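Lysozyme (Meretrix lusoria, PDB 3AB6) hydrolyses the beta-1,4 linkages of bacterial peptidoglycan and of chitin, lysing Gram-positive bacteria as an invertebrate-type lysozyme. Local coordinates at residues G36-K41 against Y63-C68; I40-W45 against S53-C58; N71-Y76 against R91-G96. One frame throughout, in Å; residues are numbered along the deposited sequence.

Interaction 1 of 3, residues G36-K41 against Y63-C68. With NAG (2-acetamido-2-deoxy-beta-D-glucopyranose), chain B.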
loop_
_atom_site.group_PDB
_atom_site.type_symbol
_atom_site.label_atom_id
_atom_site.label_comp_id
_atom_site.label_asym_id
_atom_site.label_seq_id
_atom_site.Cartn_x
_atom_site.Cartn_y
_atom_site.Cartn_z
ATOM N N GLY A 36 4.455 -7.841 6.587
ATOM C CA GLY A 36 3.276 -7.387 7.307
ATOM C C GLY A 36 1.946 -7.110 6.630
ATOM O O GLY A 36 1.687 -7.522 5.493
ATOM N N TYR A 37 1.099 -6.396 7.368
ATOM C CA TYR A 37 -0.244 -6.038 6.934
ATOM C C TYR A 37 -0.355 -5.523 5.511
ATOM O O TYR A 37 -1.246 -5.925 4.767
ATOM C CB TYR A 37 -0.852 -4.990 7.874
ATOM C CG TYR A 37 -1.211 -5.513 9.247
ATOM C CD1 TYR A 37 -0.265 -5.561 10.267
ATOM C CD2 TYR A 37 -2.498 -5.974 9.519
ATOM C CE1 TYR A 37 -0.589 -6.056 11.530
ATOM C CE2 TYR A 37 -2.838 -6.472 10.774
ATOM C CZ TYR A 37 -1.880 -6.509 11.776
ATOM O OH TYR A 37 -2.219 -6.994 13.021
ATOM N N PHE A 38 0.552 -4.631 5.138
ATOM C CA PHE A 38 0.518 -4.048 3.810
ATOM C C PHE A 38 1.600 -4.555 2.866
ATOM O O PHE A 38 1.761 -4.023 1.770
ATOM C CB PHE A 38 0.577 -2.519 3.914
ATOM C CG PHE A 38 -0.703 -1.894 4.423
ATOM C CD1 PHE A 38 -0.985 -1.844 5.788
ATOM C CD2 PHE A 38 -1.644 -1.394 3.528
ATOM C CE1 PHE A 38 -2.192 -1.307 6.254
ATOM C CE2 PHE A 38 -2.851 -0.855 3.979
ATOM C CZ PHE A 38 -3.128 -0.811 5.344
ATOM N N GLN A 39 2.325 -5.585 3.294
ATOM C CA GLN A 39 3.389 -6.177 2.491
ATOM C C GLN A 39 4.327 -5.110 1.940
ATOM O O GLN A 39 4.564 -5.014 0.737
ATOM C CB GLN A 39 2.774 -7.009 1.364
ATOM C CG GLN A 39 2.174 -8.316 1.883
ATOM C CD GLN A 39 3.246 -9.250 2.409
ATOM O OE1 GLN A 39 4.001 -9.833 1.632
ATOM N NE2 GLN A 39 3.340 -9.375 3.733
ATOM N N ILE A 40 4.860 -4.315 2.858
ATOM C CA ILE A 40 5.767 -3.227 2.538
ATOM C C ILE A 40 7.207 -3.697 2.410
ATOM O O ILE A 40 7.699 -4.472 3.231
ATOM C CB ILE A 40 5.681 -2.136 3.623
ATOM C CG1 ILE A 40 4.276 -1.537 3.624
ATOM C CG2 ILE A 40 6.726 -1.055 3.381
ATOM C CD1 ILE A 40 4.006 -0.609 4.788
ATOM N N LYS A 41 7.870 -3.244 1.351
ATOM C CA LYS A 41 9.260 -3.596 1.121
ATOM C C LYS A 41 10.126 -2.572 1.840
ATOM O O LYS A 41 9.639 -1.509 2.230
ATOM C CB LYS A 41 9.558 -3.603 -0.375
ATOM C CG LYS A 41 8.808 -4.694 -1.113
ATOM C CD LYS A 41 9.201 -4.752 -2.579
ATOM C CE LYS A 41 8.600 -5.976 -3.236
ATOM N NZ LYS A 41 9.111 -7.221 -2.610
ATOM N N TYR A 63 -1.143 0.129 12.233
ATOM C CA TYR A 63 -1.097 1.582 12.272
ATOM C C TYR A 63 0.162 2.142 11.613
ATOM O O TYR A 63 0.074 3.052 10.789
ATOM C CB TYR A 63 -1.179 2.106 13.708
ATOM C CG TYR A 63 -1.296 3.611 13.752
ATOM C CD1 TYR A 63 -2.548 4.232 13.723
ATOM C CD2 TYR A 63 -0.159 4.420 13.752
ATOM C CE1 TYR A 63 -2.665 5.620 13.689
ATOM C CE2 TYR A 63 -0.265 5.810 13.715
ATOM C CZ TYR A 63 -1.522 6.400 13.683
ATOM O OH TYR A 63 -1.630 7.771 13.632
ATOM N N CYS A 64 1.329 1.614 11.980
ATOM C CA CYS A 64 2.577 2.105 11.408
ATOM C C CYS A 64 2.598 1.872 9.906
ATOM O O CYS A 64 2.945 2.764 9.140
ATOM C CB CYS A 64 3.803 1.424 12.036
ATOM S SG CYS A 64 5.351 2.255 11.527
ATOM N N ALA A 65 2.227 0.667 9.493
ATOM C CA ALA A 65 2.208 0.326 8.079
ATOM C C ALA A 65 1.276 1.254 7.294
ATOM O O ALA A 65 1.622 1.702 6.201
ATOM C CB ALA A 65 1.778 -1.131 7.902
ATOM N N SER A 66 0.102 1.546 7.850
ATOM C CA SER A 66 -0.843 2.418 7.160
ATOM C C SER A 66 -0.323 3.849 7.114
ATOM O O SER A 66 -0.564 4.573 6.150
ATOM C CB SER A 66 -2.235 2.357 7.812
ATOM O OG SER A 66 -2.221 2.725 9.181
ATOM N N LEU A 67 0.403 4.254 8.150
ATOM C CA LEU A 67 0.971 5.599 8.173
ATOM C C LEU A 67 1.994 5.684 7.041
ATOM O O LEU A 67 2.101 6.695 6.342
ATOM C CB LEU A 67 1.655 5.863 9.520
ATOM C CG LEU A 67 2.291 7.240 9.716
ATOM C CD1 LEU A 67 1.281 8.332 9.415
ATOM C CD2 LEU A 67 2.781 7.366 11.139
ATOM N N CYS A 68 2.749 4.606 6.865
ATOM C CA CYS A 68 3.755 4.555 5.812
ATOM C C CYS A 68 3.079 4.725 4.451
ATOM O O CYS A 68 3.549 5.493 3.610
ATOM C CB CYS A 68 4.499 3.223 5.885
ATOM S SG CYS A 68 5.834 2.974 4.676
HETATM C C1 NAG B . 6.047 -3.234 -4.730
HETATM C C2 NAG B . 6.523 -2.210 -3.694
HETATM C C3 NAG B . 7.081 -0.982 -4.435
HETATM C C4 NAG B . 8.157 -1.422 -5.452
HETATM C C5 NAG B . 7.585 -2.516 -6.361
HETATM C C6 NAG B . 8.654 -3.098 -7.287
HETATM C C7 NAG B . 5.560 -1.945 -1.488
HETATM C C8 NAG B . 4.309 -1.757 -0.682
HETATM N N2 NAG B . 5.419 -1.837 -2.813
HETATM O O1 NAG B . 5.727 -4.415 -4.081
HETATM O O3 NAG B . 7.662 -0.080 -3.500
HETATM O O4 NAG B . 8.516 -0.393 -6.348
HETATM O O5 NAG B . 7.159 -3.563 -5.544
HETATM O O6 NAG B . 7.933 -3.835 -8.258
HETATM O O7 NAG B . 6.622 -2.259 -0.921
#
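Phe-38 and Ile-40 are the two side chains that the segment 36-41 presses against helix 62-76, and the methyl of Ala-65 is the bump set in the gap between them. CD1 of Phe-38 lies 3.6 Å from CB of Ala-65, while CD1 of Ile-40 reaches the same CB at 3.9 Å. The phenyl ring meets the helix obliquely and runs on past Ala-65, so that its CE1 comes within 4.0 Å of CB of Ser-66. On the other flank the tip of Ile-40 drops toward the next turn: its CD1 is 3.6 Å from the carbonyl O of Ala-65 and 4.0 Å from CB of Cys-68. Ile-40 gets there with CG1 anti to its carbonyl carbon (chi1 -64°) and the chain then extended (chi2 171°), which leaves the end methyl as the part that probes the helix.

The loop is shaped by a type I turn from Gly-36 to Gln-39 that runs into a G1 beta bulge, Gln-39 and Ile-40 both facing Cys-35; it leads from strand 32-35 into strand 40-41. The O of Gly-36 takes two bonds from Gln-39, one from its backbone N and one from its NE2 at 3.0 Å, the latter in the carbonyl plane on a lone pair. Behind the contact, Phe-38 also packs on Ile-14 and Cys-15 of helix 8-19, and a disulfide ties Cys-68 to Cys-48. At the end of the segment, on strand 40-41, Lys-41 N donates a 2.8 Å bond to O7 of the sugar of chain B. The chemistry across the two segments is buried and almost entirely van der Waals contact between carbon atoms, with the O of Ala-65 touched by a methyl: fit, rather than directional bonding, joins them, while backbone polar groups of 36-41 are used within the turn, toward the sugar and by other parts of the fold, as Phe-38 O is by His-93 NE2.

Interaction 2 of 3, residues I40-W45 against S53-C58. With NAG (2-acetamido-2-deoxy-beta-D-glucopyranose), chain B; NAG (2-acetamido-2-deoxy-beta-D-glucopyranose), chain C; NAG (2-acetamido-2-deoxy-beta-D-glucopyranose), chain D.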
loop_
_atom_site.group_PDB
_atom_site.type_symbol
_atom_site.label_atom_id
_atom_site.label_comp_id
_atom_site.label_asym_id
_atom_site.label_seq_id
_atom_site.Cartn_x
_atom_site.Cartn_y
_atom_site.Cartn_z
ATOM N N ILE A 40 4.860 -4.315 2.858
ATOM C CA ILE A 40 5.767 -3.227 2.538
ATOM C C ILE A 40 7.207 -3.697 2.410
ATOM O O ILE A 40 7.699 -4.472 3.231
ATOM C CB ILE A 40 5.681 -2.136 3.623
ATOM C CG1 ILE A 40 4.276 -1.537 3.624
ATOM C CG2 ILE A 40 6.726 -1.055 3.381
ATOM C CD1 ILE A 40 4.006 -0.609 4.788
ATOM N N LYS A 41 7.870 -3.244 1.351
ATOM C CA LYS A 41 9.260 -3.596 1.121
ATOM C C LYS A 41 10.126 -2.572 1.840
ATOM O O LYS A 41 9.639 -1.509 2.230
ATOM C CB LYS A 41 9.558 -3.603 -0.375
ATOM C CG LYS A 41 8.808 -4.694 -1.113
ATOM C CD LYS A 41 9.201 -4.752 -2.579
ATOM C CE LYS A 41 8.600 -5.976 -3.236
ATOM N NZ LYS A 41 9.111 -7.221 -2.610
ATOM N N GLU A 42 11.403 -2.888 2.027
ATOM C CA GLU A 42 12.289 -1.971 2.729
ATOM C C GLU A 42 12.432 -0.626 2.019
ATOM O O GLU A 42 12.472 0.416 2.668
ATOM C CB GLU A 42 13.669 -2.612 2.930
ATOM C CG GLU A 42 14.664 -1.711 3.652
ATOM C CD GLU A 42 15.977 -2.408 3.951
ATOM O OE1 GLU A 42 16.489 -3.118 3.062
ATOM O OE2 GLU A 42 16.499 -2.238 5.073
ATOM N N ALA A 43 12.501 -0.644 0.692
ATOM C CA ALA A 43 12.640 0.589 -0.080
ATOM C C ALA A 43 11.435 1.502 0.134
ATOM O O ALA A 43 11.570 2.715 0.281
ATOM C CB ALA A 43 12.784 0.263 -1.562
ATOM N N TYR A 44 10.254 0.897 0.132
ATOM C CA TYR A 44 9.006 1.613 0.327
ATOM C C TYR A 44 9.023 2.272 1.707
ATOM O O TYR A 44 8.642 3.434 1.856
ATOM C CB TYR A 44 7.849 0.615 0.206
ATOM C CG TYR A 44 6.460 1.211 0.191
ATOM C CD1 TYR A 44 5.862 1.672 1.364
ATOM C CD2 TYR A 44 5.711 1.246 -0.987
ATOM C CE1 TYR A 44 4.548 2.143 1.363
ATOM C CE2 TYR A 44 4.403 1.717 -1.000
ATOM C CZ TYR A 44 3.826 2.159 0.182
ATOM O OH TYR A 44 2.518 2.591 0.181
ATOM N N TRP A 45 9.481 1.522 2.706
ATOM C CA TRP A 45 9.565 2.003 4.080
ATOM C C TRP A 45 10.530 3.189 4.202
ATOM O O TRP A 45 10.258 4.154 4.915
ATOM C CB TRP A 45 10.013 0.861 4.992
ATOM C CG TRP A 45 10.119 1.239 6.427
ATOM C CD1 TRP A 45 9.092 1.497 7.291
ATOM C CD2 TRP A 45 11.327 1.428 7.166
ATOM N NE1 TRP A 45 9.591 1.837 8.527
ATOM C CE2 TRP A 45 10.958 1.800 8.478
ATOM C CE3 TRP A 45 12.688 1.318 6.847
ATOM C CZ2 TRP A 45 11.907 2.067 9.475
ATOM C CZ3 TRP A 45 13.630 1.584 7.838
ATOM C CH2 TRP A 45 13.232 1.951 9.137
ATOM N N SER A 53 9.972 1.776 14.895
ATOM C CA SER A 53 11.298 1.483 15.426
ATOM C C SER A 53 12.205 0.804 14.402
ATOM O O SER A 53 13.431 0.821 14.538
ATOM C CB SER A 53 11.180 0.626 16.692
ATOM O OG SER A 53 10.337 -0.493 16.495
ATOM N N SER A 54 11.599 0.201 13.384
ATOM C CA SER A 54 12.343 -0.465 12.321
ATOM C C SER A 54 11.381 -0.852 11.206
ATOM O O SER A 54 10.163 -0.824 11.385
ATOM C CB SER A 54 13.039 -1.723 12.847
ATOM O OG SER A 54 12.108 -2.771 13.065
ATOM N N TRP A 55 11.932 -1.209 10.052
ATOM C CA TRP A 55 11.122 -1.600 8.906
ATOM C C TRP A 55 10.166 -2.748 9.216
ATOM O O TRP A 55 8.960 -2.630 9.004
ATOM C CB TRP A 55 12.036 -1.965 7.730
ATOM C CG TRP A 55 11.396 -2.821 6.661
ATOM C CD1 TRP A 55 10.134 -2.700 6.150
ATOM C CD2 TRP A 55 12.019 -3.894 5.944
ATOM N NE1 TRP A 55 9.933 -3.635 5.160
ATOM C CE2 TRP A 55 11.075 -4.379 5.013
ATOM C CE3 TRP A 55 13.288 -4.492 5.999
ATOM C CZ2 TRP A 55 11.357 -5.435 4.142
ATOM C CZ3 TRP A 55 13.569 -5.544 5.129
ATOM C CH2 TRP A 55 12.605 -6.003 4.214
ATOM N N LYS A 56 10.696 -3.852 9.729
ATOM C CA LYS A 56 9.860 -5.007 10.030
ATOM C C LYS A 56 8.918 -4.799 11.212
ATOM O O LYS A 56 7.833 -5.377 11.249
ATOM C CB LYS A 56 10.740 -6.237 10.243
ATOM C CG LYS A 56 11.521 -6.604 8.992
ATOM C CD LYS A 56 12.476 -7.759 9.220
ATOM C CE LYS A 56 13.364 -7.959 7.997
ATOM N NZ LYS A 56 14.364 -9.051 8.187
ATOM N N SER A 57 9.322 -3.976 12.175
ATOM C CA SER A 57 8.462 -3.704 13.321
ATOM C C SER A 57 7.284 -2.861 12.841
ATOM O O SER A 57 6.136 -3.096 13.218
ATOM C CB SER A 57 9.222 -2.942 14.405
ATOM O OG SER A 57 8.339 -2.562 15.448
ATOM N N CYS A 58 7.581 -1.875 12.005
ATOM C CA CYS A 58 6.549 -1.005 11.458
ATOM C C CYS A 58 5.573 -1.806 10.608
ATOM O O CYS A 58 4.350 -1.652 10.718
ATOM C CB CYS A 58 7.187 0.067 10.589
ATOM S SG CYS A 58 5.986 1.234 9.886
HETATM C C1 NAG B . 6.047 -3.234 -4.730
HETATM C C2 NAG B . 6.523 -2.210 -3.694
HETATM C C3 NAG B . 7.081 -0.982 -4.435
HETATM C C4 NAG B . 8.157 -1.422 -5.452
HETATM C C5 NAG B . 7.585 -2.516 -6.361
HETATM C C6 NAG B . 8.654 -3.098 -7.287
HETATM C C7 NAG B . 5.560 -1.945 -1.488
HETATM C C8 NAG B . 4.309 -1.757 -0.682
HETATM N N2 NAG B . 5.419 -1.837 -2.813
HETATM O O1 NAG B . 5.727 -4.415 -4.081
HETATM O O3 NAG B . 7.662 -0.080 -3.500
HETATM O O4 NAG B . 8.516 -0.393 -6.348
HETATM O O5 NAG B . 7.159 -3.563 -5.544
HETATM O O6 NAG B . 7.933 -3.835 -8.258
HETATM O O7 NAG B . 6.622 -2.259 -0.921
HETATM C C1 NAG C . 9.760 0.213 -5.978
HETATM C C2 NAG C . 10.403 0.839 -7.218
HETATM C C3 NAG C . 11.676 1.629 -6.863
HETATM C C4 NAG C . 11.475 2.544 -5.637
HETATM C C5 NAG C . 10.761 1.785 -4.521
HETATM C C6 NAG C . 10.436 2.653 -3.286
HETATM C C7 NAG C . 10.243 -0.216 -9.393
HETATM C C8 NAG C . 10.756 -1.307 -10.287
HETATM N N2 NAG C . 10.753 -0.207 -8.172
HETATM O O3 NAG C . 12.100 2.389 -7.989
HETATM O O4 NAG C . 12.729 3.012 -5.162
HETATM O O5 NAG C . 9.547 1.227 -5.007
HETATM O O6 NAG C . 9.623 3.743 -3.665
HETATM O O7 NAG C . 9.397 0.593 -9.799
HETATM C C1 NAG D . 12.815 4.447 -5.145
HETATM C C2 NAG D . 14.083 4.884 -4.398
HETATM C C3 NAG D . 14.383 6.385 -4.498
HETATM C C4 NAG D . 14.254 6.847 -5.939
HETATM C C5 NAG D . 12.871 6.395 -6.430
HETATM C C6 NAG D . 12.395 6.933 -7.780
HETATM C C7 NAG D . 14.831 3.598 -2.435
HETATM C C8 NAG D . 14.738 3.473 -0.938
HETATM N N2 NAG D . 14.054 4.519 -2.997
HETATM O O3 NAG D . 15.685 6.611 -3.965
HETATM O O4 NAG D . 14.370 8.246 -5.954
HETATM O O5 NAG D . 12.804 4.974 -6.444
HETATM O O6 NAG D . 13.152 6.315 -8.783
HETATM O O7 NAG D . 15.597 2.849 -3.062
#
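Ile-40 offers its carbonyl O to the indole NE1 of Trp-55, in a contact where the third strand of the small antiparallel sheet runs into helix 42-47 and meets helix 55-59 beside the substrate-binding cleft. This bond, 3.1 Å from NE1 to O, lies in the indole plane but approaches 51° out of the carbonyl plane. Lys-41, the N-cap of helix 42-47, turns to the sugar of chain B instead: its CG lies 3.3 Å from O7, and its NZ is bonded to Ser-34, Ser-32 and the carbonyl of Asp-29. Glu-42 lies across one face of the Trp-55 ring. Its CB stands 3.5 Å from the centroid of the six-membered ring, only 5° off the normal, a CH-pi contact. Ala-43 and Tyr-44 face the sugars, with Tyr-44 CD2 3.2 Å from C7 of the chain B sugar and that acetamido methyl over one ring face. Trp-45 turns back to helix 55-59. With CG anti to its backbone N (chi1 -179°), its indole lies against the first turn, and CA of Trp-55 sits 3.5 Å from the centroid of the five-membered ring of Trp-45, over its face, a second CH-pi contact. NE1 of Trp-45 bonds Pro-51 O, while Cys-58 SG lies at the ring edge, 4.1 Å from CD1 of Trp-45.

Interaction 3 of 3, residues N71-Y76 against R91-G96. With NAG (2-acetamido-2-deoxy-beta-D-glucopyranose), chain B; NAG (2-acetamido-2-deoxy-beta-D-glucopyranose), chain C.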
loop_
_atom_site.group_PDB
_atom_site.type_symbol
_atom_site.label_atom_id
_atom_site.label_comp_id
_atom_site.label_asym_id
_atom_site.label_seq_id
_atom_site.Cartn_x
_atom_site.Cartn_y
_atom_site.Cartn_z
ATOM N N ASN A 71 2.060 8.292 3.970
ATOM C CA ASN A 71 3.216 9.127 3.654
ATOM C C ASN A 71 3.717 8.879 2.232
ATOM O O ASN A 71 4.126 9.808 1.533
ATOM C CB ASN A 71 4.354 8.866 4.647
ATOM C CG ASN A 71 4.063 9.415 6.034
ATOM O OD1 ASN A 71 3.170 10.247 6.210
ATOM N ND2 ASN A 71 4.823 8.962 7.023
ATOM N N TYR A 72 3.676 7.624 1.803
ATOM C CA TYR A 72 4.136 7.269 0.467
ATOM C C TYR A 72 3.265 7.923 -0.601
ATOM O O TYR A 72 3.770 8.441 -1.600
ATOM C CB TYR A 72 4.126 5.745 0.307
ATOM C CG TYR A 72 4.885 5.234 -0.900
ATOM C CD1 TYR A 72 4.258 5.076 -2.138
ATOM C CD2 TYR A 72 6.235 4.898 -0.798
ATOM C CE1 TYR A 72 4.963 4.585 -3.246
ATOM C CE2 TYR A 72 6.944 4.414 -1.895
ATOM C CZ TYR A 72 6.303 4.259 -3.109
ATOM O OH TYR A 72 7.012 3.779 -4.182
ATOM N N MET A 73 1.953 7.907 -0.393
ATOM C CA MET A 73 1.052 8.510 -1.365
ATOM C C MET A 73 1.176 10.030 -1.337
ATOM O O MET A 73 1.070 10.687 -2.367
ATOM C CB MET A 73 -0.389 8.084 -1.090
ATOM C CG MET A 73 -0.597 6.576 -1.149
ATOM S SD MET A 73 0.094 5.853 -2.657
ATOM C CE MET A 73 0.444 4.173 -2.108
ATOM N N LYS A 74 1.404 10.591 -0.158
ATOM C CA LYS A 74 1.555 12.036 -0.055
ATOM C C LYS A 74 2.800 12.454 -0.839
ATOM O O LYS A 74 2.830 13.512 -1.467
ATOM C CB LYS A 74 1.702 12.449 1.411
ATOM C CG LYS A 74 1.593 13.952 1.641
ATOM C CD LYS A 74 0.180 14.445 1.349
ATOM C CE LYS A 74 0.065 15.950 1.530
ATOM N NZ LYS A 74 0.443 16.376 2.906
ATOM N N ARG A 75 3.821 11.604 -0.815
ATOM C CA ARG A 75 5.072 11.891 -1.508
ATOM C C ARG A 75 5.073 11.677 -3.022
ATOM O O ARG A 75 5.628 12.494 -3.764
ATOM C CB ARG A 75 6.211 11.066 -0.889
ATOM C CG ARG A 75 7.556 11.202 -1.610
ATOM C CD ARG A 75 8.691 10.484 -0.883
ATOM N NE ARG A 75 9.974 10.712 -1.551
ATOM C CZ ARG A 75 11.155 10.327 -1.077
ATOM N NH1 ARG A 75 11.237 9.685 0.080
ATOM N NH2 ARG A 75 12.263 10.591 -1.763
ATOM N N TYR A 76 4.435 10.605 -3.484
ATOM C CA TYR A 76 4.451 10.266 -4.909
ATOM C C TYR A 76 3.190 10.371 -5.769
ATOM O O TYR A 76 3.291 10.590 -6.975
ATOM C CB TYR A 76 4.985 8.841 -5.079
ATOM C CG TYR A 76 6.433 8.639 -4.695
ATOM C CD1 TYR A 76 7.448 9.350 -5.334
ATOM C CD2 TYR A 76 6.794 7.699 -3.727
ATOM C CE1 TYR A 76 8.789 9.126 -5.024
ATOM C CE2 TYR A 76 8.133 7.467 -3.408
ATOM C CZ TYR A 76 9.125 8.184 -4.065
ATOM O OH TYR A 76 10.453 7.948 -3.782
ATOM N N ARG A 91 -2.666 1.257 -7.036
ATOM C CA ARG A 91 -1.707 0.972 -8.091
ATOM C C ARG A 91 -0.318 1.469 -7.717
ATOM O O ARG A 91 0.680 0.819 -8.022
ATOM C CB ARG A 91 -2.190 1.577 -9.411
ATOM C CG ARG A 91 -3.465 0.906 -9.909
ATOM C CD ARG A 91 -3.909 1.435 -11.257
ATOM N NE ARG A 91 -2.931 1.134 -12.295
ATOM C CZ ARG A 91 -3.051 1.489 -13.569
ATOM N NH1 ARG A 91 -4.116 2.166 -13.977
ATOM N NH2 ARG A 91 -2.106 1.162 -14.437
ATOM N N GLU A 92 -0.247 2.610 -7.037
ATOM C CA GLU A 92 1.042 3.135 -6.606
ATOM C C GLU A 92 1.645 2.157 -5.611
ATOM O O GLU A 92 2.829 1.843 -5.665
ATOM C CB GLU A 92 0.871 4.493 -5.922
ATOM C CG GLU A 92 0.650 5.640 -6.880
ATOM C CD GLU A 92 1.921 6.028 -7.609
ATOM O OE1 GLU A 92 2.771 6.719 -7.008
ATOM O OE2 GLU A 92 2.072 5.634 -8.782
ATOM N N HIS A 93 0.806 1.675 -4.700
ATOM C CA HIS A 93 1.255 0.746 -3.676
ATOM C C HIS A 93 1.871 -0.506 -4.284
ATOM O O HIS A 93 2.934 -0.950 -3.862
ATOM C CB HIS A 93 0.089 0.347 -2.767
ATOM C CG HIS A 93 0.513 -0.401 -1.545
ATOM N ND1 HIS A 93 1.198 0.196 -0.507
ATOM C CD2 HIS A 93 0.375 -1.704 -1.205
ATOM C CE1 HIS A 93 1.466 -0.709 0.418
ATOM N NE2 HIS A 93 0.978 -1.870 0.018
ATOM N N ASN A 94 1.210 -1.061 -5.291
ATOM C CA ASN A 94 1.689 -2.280 -5.927
ATOM C C ASN A 94 2.839 -2.083 -6.902
ATOM O O ASN A 94 3.671 -2.976 -7.063
ATOM C CB ASN A 94 0.533 -2.973 -6.654
ATOM C CG ASN A 94 0.951 -4.283 -7.303
ATOM O OD1 ASN A 94 1.385 -5.215 -6.624
ATOM N ND2 ASN A 94 0.818 -4.359 -8.621
ATOM N N GLY A 95 2.894 -0.918 -7.540
ATOM C CA GLY A 95 3.935 -0.669 -8.525
ATOM C C GLY A 95 5.027 0.351 -8.264
ATOM O O GLY A 95 5.913 0.509 -9.099
ATOM N N GLY A 96 4.983 1.053 -7.136
ATOM C CA GLY A 96 6.028 2.023 -6.853
ATOM C C GLY A 96 5.701 3.474 -7.165
ATOM O O GLY A 96 4.550 3.809 -7.419
HETATM C C1 NAG B . 6.047 -3.234 -4.730
HETATM C C2 NAG B . 6.523 -2.210 -3.694
HETATM C C3 NAG B . 7.081 -0.982 -4.435
HETATM C C4 NAG B . 8.157 -1.422 -5.452
HETATM C C5 NAG B . 7.585 -2.516 -6.361
HETATM C C6 NAG B . 8.654 -3.098 -7.287
HETATM C C7 NAG B . 5.560 -1.945 -1.488
HETATM C C8 NAG B . 4.309 -1.757 -0.682
HETATM N N2 NAG B . 5.419 -1.837 -2.813
HETATM O O1 NAG B . 5.727 -4.415 -4.081
HETATM O O3 NAG B . 7.662 -0.080 -3.500
HETATM O O4 NAG B . 8.516 -0.393 -6.348
HETATM O O5 NAG B . 7.159 -3.563 -5.544
HETATM O O6 NAG B . 7.933 -3.835 -8.258
HETATM O O7 NAG B . 6.622 -2.259 -0.921
HETATM C C1 NAG C . 9.760 0.213 -5.978
HETATM C C2 NAG C . 10.403 0.839 -7.218
HETATM C C3 NAG C . 11.676 1.629 -6.863
HETATM C C4 NAG C . 11.475 2.544 -5.637
HETATM C C5 NAG C . 10.761 1.785 -4.521
HETATM C C6 NAG C . 10.436 2.653 -3.286
HETATM C C7 NAG C . 10.243 -0.216 -9.393
HETATM C C8 NAG C . 10.756 -1.307 -10.287
HETATM N N2 NAG C . 10.753 -0.207 -8.172
HETATM O O3 NAG C . 12.100 2.389 -7.989
HETATM O O4 NAG C . 12.729 3.012 -5.162
HETATM O O5 NAG C . 9.547 1.227 -5.007
HETATM O O6 NAG C . 9.623 3.743 -3.665
HETATM O O7 NAG C . 9.397 0.593 -9.799
#
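Met-73 and Glu-92 carry the apolar packing between helices 62-76 and 86-95, whose short segments 71-76 and 91-95 cross almost at right angles (98°) with axes 10.6 Å apart. The thioether slides past Glu-92 in the opposite direction, SD lying 3.6 Å from CB of Glu-92. A bend at chi2 (-50°) brings its end methyl nearer the second helix, where CE rests 3.6 Å from the backbone N of His-93 and lies beside CB of His-93, near the plane of the imidazole at its edge. The van der Waals contact continues at Tyr-76, whose CB is 3.6 Å from OE1 of Glu-92; the other carboxylate oxygen, OE2, is bonded to the backbone N of Cys-100. The hydroxyl of Tyr-72 also packs on the chain just beyond the second helix, its OH 3.3 Å from C of Gly-96.

The hydrogen bonds of the contact run to the sugars. Tyr-72 OH donates to O6 of the chain C sugar at 2.7 Å, and O6 lies at the edge of the ring, in its plane. His-93 supplies its backbone O to N2 of the chain B sugar at 2.8 Å, in a nearly straight bond (177°), while the acetamido methyl C8 of that sugar lies over one imidazole face. Both imidazole nitrogens have partners: ND1 bonds Tyr-44 OH and NE2 bonds Phe-38 O, which fixes the rotation of the ring. Gly-96, with positive phi, brings its CA to 3.5 Å from O4 of the chain B sugar. Two crossed helices thus join at the wall of a lysozyme saccharide-binding cleft, gripping successive N-acetylglucosamine units.

Overall arrangement
Interactions 1 and 3 are buried and lie nearer the centre of the chain, whereas interaction 2 is partly exposed. Interactions 1 and 2 start from the same strand, 40-41, and their second helices are joined by the disulfide Cys-58 to Cys-64. Interactions 1 and 3 hold opposite ends of helix 62-76. The chemistry follows the place: a phenyl ring and an isoleucine methyl set against a small alanine in interaction 1, indole faces with one directional bond in interaction 2, and a thioether and carboxylate packing beside substrate-binding groups in interaction 3. The three converge on the chain B sugar, and Tyr-44 links interactions 2 and 3 by bonding His-93 and stacking on Tyr-72.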